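Local structure of restriction endonuclease (Mycobacterium sp., 4F0Q) at residues 353-358 / 371-376; 323-326 / 332-335; 365-370 / 396-401. The protein cleaves DNA in a manner that depends on cytosine methylation, as a tetrameric restriction endonuclease with magnesium bound in its nuclease domain. All coordinates share one frame; numbering follows the deposited sequence. Where two conformers were deposited one is given.

Interaction 1 of 3, residues 353-358 / 371-376; sequences LGQAKC and ARVVAR. With MG (magnesium ion), chain E.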
loop_
_atom_site.group_PDB
_atom_site.type_symbol
_atom_site.label_atom_id
_atom_site.label_comp_id
_atom_site.label_asym_id
_atom_site.label_seq_id
_atom_site.Cartn_x
_atom_site.Cartn_y
_atom_site.Cartn_z
ATOM N N LEU A 353 -2.233 3.921 9.032
ATOM C CA LEU A 353 -3.027 4.774 9.904
ATOM C C LEU A 353 -4.139 3.956 10.545
ATOM O O LEU A 353 -4.955 3.346 9.853
ATOM C CB LEU A 353 -3.609 5.957 9.126
ATOM C CG LEU A 353 -2.757 7.227 9.025
ATOM C CD1 LEU A 353 -1.415 6.954 8.362
ATOM C CD2 LEU A 353 -3.510 8.315 8.275
ATOM N N GLY A 354 -4.164 3.940 11.871
ATOM C CA GLY A 354 -5.135 3.147 12.596
ATOM C C GLY A 354 -6.234 3.966 13.240
ATOM O O GLY A 354 -6.018 5.104 13.653
ATOM N N GLN A 355 -7.420 3.375 13.319
ATOM C CA GLN A 355 -8.553 3.988 13.998
ATOM C C GLN A 355 -9.302 2.933 14.797
ATOM O O GLN A 355 -9.570 1.847 14.296
ATOM C CB GLN A 355 -9.498 4.637 12.990
ATOM C CG GLN A 355 -10.849 5.023 13.570
ATOM C CD GLN A 355 -10.739 6.048 14.678
ATOM O OE1 GLN A 355 -11.324 5.886 15.750
ATOM N NE2 GLN A 355 -9.989 7.115 14.425
ATOM N N ALA A 356 -9.636 3.255 16.041
ATOM C CA ALA A 356 -10.321 2.310 16.913
ATOM C C ALA A 356 -11.594 2.911 17.494
ATOM O O ALA A 356 -11.580 4.027 18.015
ATOM C CB ALA A 356 -9.396 1.867 18.030
ATOM N N LYS A 357 -12.694 2.171 17.410
ATOM C CA LYS A 357 -13.947 2.640 17.992
ATOM C C LYS A 357 -14.728 1.527 18.681
ATOM O O LYS A 357 -15.235 0.613 18.033
ATOM C CB LYS A 357 -14.818 3.334 16.942
ATOM C CG LYS A 357 -15.991 4.090 17.541
ATOM C CD LYS A 357 -16.657 5.001 16.527
ATOM C CE LYS A 357 -17.740 5.838 17.187
ATOM N NZ LYS A 357 -18.361 6.799 16.237
ATOM N N CYS A 358 -14.822 1.617 20.004
ATOM C CA CYS A 358 -15.525 0.618 20.797
ATOM C C CYS A 358 -16.996 0.978 20.976
ATOM O O CYS A 358 -17.366 1.667 21.927
ATOM C CB CYS A 358 -14.855 0.455 22.162
ATOM S SG CYS A 358 -15.659 -0.740 23.250
ATOM N N ALA A 371 -14.627 7.289 6.342
ATOM C CA ALA A 371 -14.112 8.318 5.447
ATOM C C ALA A 371 -13.215 9.309 6.184
ATOM O O ALA A 371 -12.333 9.920 5.582
ATOM C CB ALA A 371 -15.250 9.044 4.755
ATOM N N ARG A 372 -13.440 9.465 7.485
ATOM C CA ARG A 372 -12.618 10.364 8.288
ATOM C C ARG A 372 -11.185 9.853 8.384
ATOM O O ARG A 372 -10.243 10.631 8.546
ATOM C CB ARG A 372 -13.209 10.551 9.686
ATOM C CG ARG A 372 -12.576 11.697 10.458
ATOM C CD ARG A 372 -13.195 11.864 11.831
ATOM N NE ARG A 372 -12.615 12.998 12.543
ATOM C CZ ARG A 372 -12.878 13.299 13.809
ATOM N NH1 ARG A 372 -13.711 12.544 14.511
ATOM N NH2 ARG A 372 -12.302 14.351 14.375
ATOM N N VAL A 373 -11.026 8.539 8.276
ATOM C CA VAL A 373 -9.710 7.924 8.320
ATOM C C VAL A 373 -9.139 7.809 6.911
ATOM O O VAL A 373 -7.939 7.986 6.700
ATOM C CB VAL A 373 -9.767 6.530 8.962
ATOM C CG1 VAL A 373 -8.365 6.038 9.288
ATOM C CG2 VAL A 373 -10.625 6.569 10.213
ATOM N N VAL A 374 -10.009 7.518 5.948
ATOM C CA VAL A 374 -9.589 7.399 4.554
ATOM C C VAL A 374 -9.064 8.727 4.004
ATOM O O VAL A 374 -8.080 8.756 3.264
ATOM C CB VAL A 374 -10.736 6.877 3.662
ATOM C CG1 VAL A 374 -10.312 6.852 2.203
ATOM C CG2 VAL A 374 -11.166 5.493 4.115
ATOM N N ALA A 375 -9.713 9.823 4.384
ATOM C CA ALA A 375 -9.325 11.151 3.912
ATOM C C ALA A 375 -7.912 11.529 4.353
ATOM O O ALA A 375 -7.241 12.326 3.700
ATOM C CB ALA A 375 -10.326 12.195 4.386
ATOM N N ARG A 376 -7.469 10.949 5.464
ATOM C CA ARG A 376 -6.138 11.221 5.995
ATOM C C ARG A 376 -5.048 10.500 5.206
ATOM O O ARG A 376 -3.872 10.851 5.294
ATOM C CB ARG A 376 -6.067 10.813 7.468
ATOM C CG ARG A 376 -6.818 11.739 8.408
ATOM C CD ARG A 376 -6.105 13.072 8.536
ATOM N NE ARG A 376 -4.713 12.900 8.939
ATOM C CZ ARG A 376 -4.308 12.796 10.201
ATOM N NH1 ARG A 376 -5.191 12.846 11.189
ATOM N NH2 ARG A 376 -3.020 12.641 10.474
HETATM MG MG MG E . -11.117 6.043 17.830
HETATM O O HOH W 1 -10.575 5.697 19.812
HETATM O O HOH W 2 -13.075 6.295 18.498
HETATM O O HOH W 3 -10.504 8.038 17.511
#
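V373 turns its two methyls from the helix onto the aliphatic root of Q355, and this is where the contact is tightest: V373 CG2 lies 3.6 Å from Q355 CB and 3.7 Å from Q355 CG. A short branched residue suits the place, because it meets the root of the glutamine and leaves the amide to the metal. Q355 holds CG anti to the backbone N (chi1 167°) and then bends at chi2 (62°), which carries the amide past the valine toward the magnesium ion. There Q355 OE1 binds the ion at 2.1 Å, and the backbone oxygen A356 O joins it at the same distance. D334 and three waters complete six ligands. The sequence Q355-A356-K357 on strand 347-357 sits where the PD-(D/E)XK fold carries its (D/E)-X-K residues, with an uncharged glutamine in the acidic position, and the helix that follows in the chain packs against this strand through Q355 and L353. Farther along, L353 CD2 touches R376 CB at 3.7 Å, the two side chains crossing at about a right angle; leucine fits this buried spot, where it also packs on W381. R376 gives only its root to the strand; its chain folds at chi2 and chi3, away from L353, and it packs on V333 as well. The two arginines are the partly exposed side of the contact. R372 does not touch the strand; its charged end makes a salt bridge with E398 of the second subunit, while R376 has a long, weak ion pair with D402 of that same subunit.

Interaction 2 of 3, residues 323-326 / 332-335; sequences WLSR and GVDF. With MG (magnesium ion), chain E.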
loop_
_atom_site.group_PDB
_atom_site.type_symbol
_atom_site.label_atom_id
_atom_site.label_comp_id
_atom_site.label_asym_id
_atom_site.label_seq_id
_atom_site.Cartn_x
_atom_site.Cartn_y
_atom_site.Cartn_z
ATOM N N TRP A 323 3.183 3.903 17.123
ATOM C CA TRP A 323 2.773 4.551 18.370
ATOM C C TRP A 323 1.286 4.893 18.418
ATOM O O TRP A 323 0.538 4.602 17.488
ATOM C CB TRP A 323 3.594 5.823 18.610
ATOM C CG TRP A 323 3.395 6.873 17.561
ATOM C CD1 TRP A 323 2.410 7.816 17.520
ATOM C CD2 TRP A 323 4.206 7.090 16.399
ATOM N NE1 TRP A 323 2.555 8.605 16.405
ATOM C CE2 TRP A 323 3.650 8.179 15.701
ATOM C CE3 TRP A 323 5.346 6.467 15.882
ATOM C CZ2 TRP A 323 4.197 8.661 14.513
ATOM C CZ3 TRP A 323 5.887 6.947 14.702
ATOM C CH2 TRP A 323 5.312 8.033 14.031
ATOM N N LEU A 324 0.869 5.513 19.518
ATOM C CA LEU A 324 -0.499 5.998 19.666
ATOM C C LEU A 324 -0.530 7.515 19.527
ATOM O O LEU A 324 0.452 8.194 19.829
ATOM C CB LEU A 324 -1.081 5.582 21.020
ATOM C CG LEU A 324 -1.891 4.283 21.084
ATOM C CD1 LEU A 324 -1.067 3.090 20.629
ATOM C CD2 LEU A 324 -2.426 4.061 22.491
ATOM N N SER A 325 -1.662 8.044 19.072
ATOM C CA SER A 325 -1.791 9.476 18.825
ATOM C C SER A 325 -1.812 10.296 20.115
ATOM O O SER A 325 -1.072 11.271 20.250
ATOM C CB SER A 325 -3.045 9.765 17.998
ATOM O OG SER A 325 -2.998 9.098 16.749
ATOM N N ARG A 326 -2.662 9.898 21.057
ATOM C CA ARG A 326 -2.794 10.620 22.320
ATOM C C ARG A 326 -3.280 9.713 23.444
ATOM O O ARG A 326 -3.757 8.605 23.202
ATOM C CB ARG A 326 -3.741 11.813 22.169
ATOM C CG ARG A 326 -5.120 11.448 21.646
ATOM C CD ARG A 326 -5.226 11.710 20.156
ATOM N NE ARG A 326 -6.176 10.810 19.515
ATOM C CZ ARG A 326 -6.415 10.787 18.209
ATOM N NH1 ARG A 326 -5.775 11.620 17.400
ATOM N NH2 ARG A 326 -7.294 9.928 17.711
ATOM N N GLY A 332 -8.919 11.858 14.315
ATOM C CA GLY A 332 -9.169 10.993 13.177
ATOM C C GLY A 332 -8.369 9.706 13.229
ATOM O O GLY A 332 -8.899 8.623 12.982
ATOM N N VAL A 333 -7.085 9.827 13.554
ATOM C CA VAL A 333 -6.197 8.673 13.623
ATOM C C VAL A 333 -5.865 8.330 15.071
ATOM O O VAL A 333 -5.487 9.203 15.850
ATOM C CB VAL A 333 -4.893 8.928 12.847
ATOM C CG1 VAL A 333 -3.997 7.700 12.892
ATOM C CG2 VAL A 333 -5.202 9.314 11.409
ATOM N N ASP A 334 -6.006 7.057 15.425
ATOM C CA ASP A 334 -5.785 6.613 16.797
ATOM C C ASP A 334 -4.400 6.005 17.015
ATOM O O ASP A 334 -3.858 6.072 18.117
ATOM C CB ASP A 334 -6.874 5.626 17.224
ATOM C CG ASP A 334 -8.232 6.286 17.371
ATOM O OD1 ASP A 334 -8.438 7.361 16.771
ATOM O OD2 ASP A 334 -9.092 5.733 18.087
ATOM N N PHE A 335 -3.833 5.409 15.971
ATOM C CA PHE A 335 -2.480 4.863 16.064
ATOM C C PHE A 335 -1.768 4.775 14.715
ATOM O O PHE A 335 -2.401 4.784 13.661
ATOM C CB PHE A 335 -2.472 3.505 16.779
ATOM C CG PHE A 335 -3.298 2.447 16.102
ATOM C CD1 PHE A 335 -4.631 2.270 16.438
ATOM C CD2 PHE A 335 -2.738 1.612 15.149
ATOM C CE1 PHE A 335 -5.392 1.291 15.825
ATOM C CE2 PHE A 335 -3.494 0.633 14.533
ATOM C CZ PHE A 335 -4.823 0.472 14.872
HETATM MG MG MG E . -11.117 6.043 17.830
HETATM O O HOH W 4 -5.656 12.287 14.295
HETATM O O HOH W 1 -10.575 5.697 19.812
HETATM O O HOH W 2 -13.075 6.295 18.498
HETATM O O HOH W 3 -10.504 8.038 17.511
#
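R326 lays one face of its guanidinium over the backbone oxygen of V333: R326 NH2 and NH1 are 2.7 and 2.9 Å from V333 O, but at angles too poor for hydrogen bonds. Its edge does the bonding: R326 NH2 makes a salt bridge to D334 OD1 at 3.0 Å, the guanidinium and carboxylate planes standing 79° apart. A water in the guanidinium plane accepts from R326 NH1 and from V333 N. Arginine suits the site because one flat group can serve both partners. S325 grips the turn twice. Its backbone N donates to D334 O (3.1 Å, nearly straight at 167°), and its hydroxyl, set beside that N by chi1 of -60°, donates to V333 O at 2.6 Å; both donors sit above the carbonyl planes. L324 and F335 form an antiparallel non-hydrogen-bonded pair, where L324 CD1 rests on F335 CB at 4.1 Å. On the other edge of the turn, D334 and F335 both face G354, a classic beta bulge that sets the metal-binding aspartate just before strand 335-342. The carboxylate of D334 is thus divided: OD1 faces R326 in the salt bridge while OD2 binds the magnesium ion at 2.1 Å, which should fix its rotation.

Interaction 3 of 3, residues 365-370 / 396-401; sequences VSPEQV and QVEIID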
loop_
_atom_site.group_PDB
_atom_site.type_symbol
_atom_site.label_atom_id
_atom_site.label_comp_id
_atom_site.label_asym_id
_atom_site.label_seq_id
_atom_site.Cartn_x
_atom_site.Cartn_y
_atom_site.Cartn_z
ATOM N N VAL A 365 -20.795 1.030 12.066
ATOM C CA VAL A 365 -19.928 2.161 11.749
ATOM C C VAL A 365 -20.335 2.817 10.432
ATOM O O VAL A 365 -20.408 2.159 9.394
ATOM C CB VAL A 365 -18.447 1.735 11.680
ATOM C CG1 VAL A 365 -17.585 2.865 11.132
ATOM C CG2 VAL A 365 -17.958 1.298 13.053
ATOM N N SER A 366 -20.593 4.121 10.485
ATOM C CA SER A 366 -21.091 4.870 9.336
ATOM C C SER A 366 -20.001 5.120 8.293
ATOM O O SER A 366 -18.814 5.058 8.609
ATOM C CB SER A 366 -21.678 6.204 9.806
ATOM O OG SER A 366 -20.654 7.089 10.220
ATOM N N PRO A 367 -20.404 5.394 7.038
ATOM C CA PRO A 367 -19.448 5.742 5.979
ATOM C C PRO A 367 -18.642 7.005 6.286
ATOM O O PRO A 367 -17.496 7.120 5.847
ATOM C CB PRO A 367 -20.347 5.965 4.752
ATOM C CG PRO A 367 -21.730 6.132 5.296
ATOM C CD PRO A 367 -21.774 5.275 6.513
ATOM N N GLU A 368 -19.235 7.938 7.026
ATOM C CA GLU A 368 -18.527 9.150 7.427
ATOM C C GLU A 368 -17.357 8.806 8.344
ATOM O O GLU A 368 -16.257 9.347 8.201
ATOM C CB GLU A 368 -19.471 10.126 8.134
ATOM C CG GLU A 368 -20.584 10.683 7.259
ATOM C CD GLU A 368 -21.905 9.973 7.470
ATOM O OE1 GLU A 368 -21.954 9.044 8.302
ATOM O OE2 GLU A 368 -22.897 10.348 6.809
ATOM N N GLN A 369 -17.606 7.895 9.277
ATOM C CA GLN A 369 -16.610 7.496 10.264
ATOM C C GLN A 369 -15.385 6.832 9.638
ATOM O O GLN A 369 -14.262 7.042 10.095
ATOM C CB GLN A 369 -17.244 6.588 11.322
ATOM C CG GLN A 369 -18.209 7.319 12.246
ATOM C CD GLN A 369 -19.145 6.383 12.986
ATOM O OE1 GLN A 369 -19.077 5.167 12.830
ATOM N NE2 GLN A 369 -20.031 6.952 13.795
ATOM N N VAL A 370 -15.596 6.036 8.593
ATOM C CA VAL A 370 -14.473 5.422 7.889
ATOM C C VAL A 370 -13.812 6.434 6.955
ATOM O O VAL A 370 -12.584 6.460 6.814
ATOM C CB VAL A 370 -14.932 4.201 7.063
ATOM C CG1 VAL A 370 -13.748 3.549 6.365
ATOM C CG2 VAL A 370 -15.648 3.198 7.954
ATOM N N GLN A 396 -19.170 -0.025 3.393
ATOM C CA GLN A 396 -18.486 -1.042 2.605
ATOM C C GLN A 396 -18.652 -0.789 1.111
ATOM O O GLN A 396 -17.710 -0.963 0.337
ATOM C CB GLN A 396 -19.012 -2.432 2.964
ATOM C CG GLN A 396 -18.961 -2.746 4.451
ATOM C CD GLN A 396 -19.520 -4.116 4.777
ATOM O OE1 GLN A 396 -18.905 -5.137 4.475
ATOM N NE2 GLN A 396 -20.695 -4.143 5.395
ATOM N N VAL A 397 -19.853 -0.377 0.713
ATOM C CA VAL A 397 -20.134 -0.054 -0.683
ATOM C C VAL A 397 -19.250 1.090 -1.175
ATOM O O VAL A 397 -18.667 1.017 -2.256
ATOM C CB VAL A 397 -21.625 0.302 -0.894
ATOM C CG1 VAL A 397 -21.828 1.021 -2.221
ATOM C CG2 VAL A 397 -22.486 -0.951 -0.824
ATOM N N GLU A 398 -19.139 2.139 -0.367
ATOM C CA GLU A 398 -18.313 3.287 -0.726
ATOM C C GLU A 398 -16.823 2.949 -0.697
ATOM O O GLU A 398 -16.029 3.565 -1.408
ATOM C CB GLU A 398 -18.622 4.478 0.184
ATOM C CG GLU A 398 -20.041 5.004 0.029
ATOM C CD GLU A 398 -20.376 6.090 1.029
ATOM O OE1 GLU A 398 -21.570 6.431 1.159
ATOM O OE2 GLU A 398 -19.446 6.609 1.680
ATOM N N ILE A 399 -16.448 1.970 0.122
ATOM C CA ILE A 399 -15.066 1.500 0.163
ATOM C C ILE A 399 -14.717 0.723 -1.106
ATOM O O ILE A 399 -13.665 0.936 -1.708
ATOM C CB ILE A 399 -14.801 0.615 1.399
ATOM C CG1 ILE A 399 -14.805 1.462 2.671
ATOM C CG2 ILE A 399 -13.469 -0.108 1.269
ATOM C CD1 ILE A 399 -14.642 0.654 3.939
ATOM N N ILE A 400 -15.612 -0.173 -1.508
ATOM C CA ILE A 400 -15.414 -0.983 -2.707
ATOM C C ILE A 400 -15.439 -0.138 -3.981
ATOM O O ILE A 400 -14.564 -0.269 -4.838
ATOM C CB ILE A 400 -16.484 -2.087 -2.814
ATOM C CG1 ILE A 400 -16.368 -3.056 -1.638
ATOM C CG2 ILE A 400 -16.351 -2.837 -4.132
ATOM C CD1 ILE A 400 -17.521 -4.023 -1.533
ATOM N N ASP A 401 -16.441 0.727 -4.096
ATOM C CA ASP A 401 -16.611 1.551 -5.290
ATOM C C ASP A 401 -15.455 2.522 -5.509
ATOM O O ASP A 401 -14.851 2.548 -6.581
ATOM C CB ASP A 401 -17.933 2.319 -5.226
ATOM C CG ASP A 401 -19.136 1.403 -5.281
ATOM O OD1 ASP A 401 -18.978 0.203 -4.974
ATOM O OD2 ASP A 401 -20.236 1.883 -5.628
HETATM O O HOH W 5 -17.163 6.940 2.714
#
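P367 and E398 meet where two helices come close, the CB corner of the proline ring against the acid's carboxylate. From its CB, E398 sends CG anti to the carbonyl carbon (chi1 -64°) and stays extended beyond it, which takes the carboxylate out to the proline. CB and CG of the glutamate make no close approach to the other segment. E398 CD is then 3.7 Å from P367 CB, and E398 OE2 comes to 3.3 Å from that same P367 CB, a close van der Waals contact of a carboxylate oxygen with a ring carbon. At the tip, OE2 accepts a hydrogen bond from a water that also donates to P367 O at 3.2 Å, and it forms a salt bridge with R376 of the second subunit; OE1 is bonded by Q394 and by R372 of the second subunit. The same carboxylate therefore touches P367 in its own chain and serves the subunit interface. A proline is well placed in the first turn of a helix, where its missing N-H costs no bond, and S366 and Q369 frame that turn as a capping box, S366 N donating to Q369 OE1 at 3.0 Å. Deeper in, I399 CD1 touches V370 CG1 at 3.9 Å, though V370 has two conformers and the contact is doubtful for the other. Helix 367-374 and helix 393-401 touch at these two points, V370 packing on Y385 of strand 381-387 and F391 of strand 390-391, I399 on V406 and L408 of strand 406-409.

Interactions 1 and 2 are buried and meet at the magnesium ion, sharing its three waters and the mixed sheet to which strands 319-324, 335-342 and 347-357 belong; G354 of one pairs with D334 and F335 of the other. Interaction 3, partly buried, lies about 11 Å from interaction 1, centre to centre, and uses the opposite end of the same helix 367-374. Their chemistry follows their place: interaction 1 is apolar across its segments with metal ligands on one of them, interaction 2 is dominated by hydrogen bonds and a salt bridge at a turn, and interaction 3 mixes sparse apolar contact with a water bridge. Interactions 1 and 3 both reach the second subunit, arginines of interaction 1 in one subunit meeting the glutamate of interaction 3 in another.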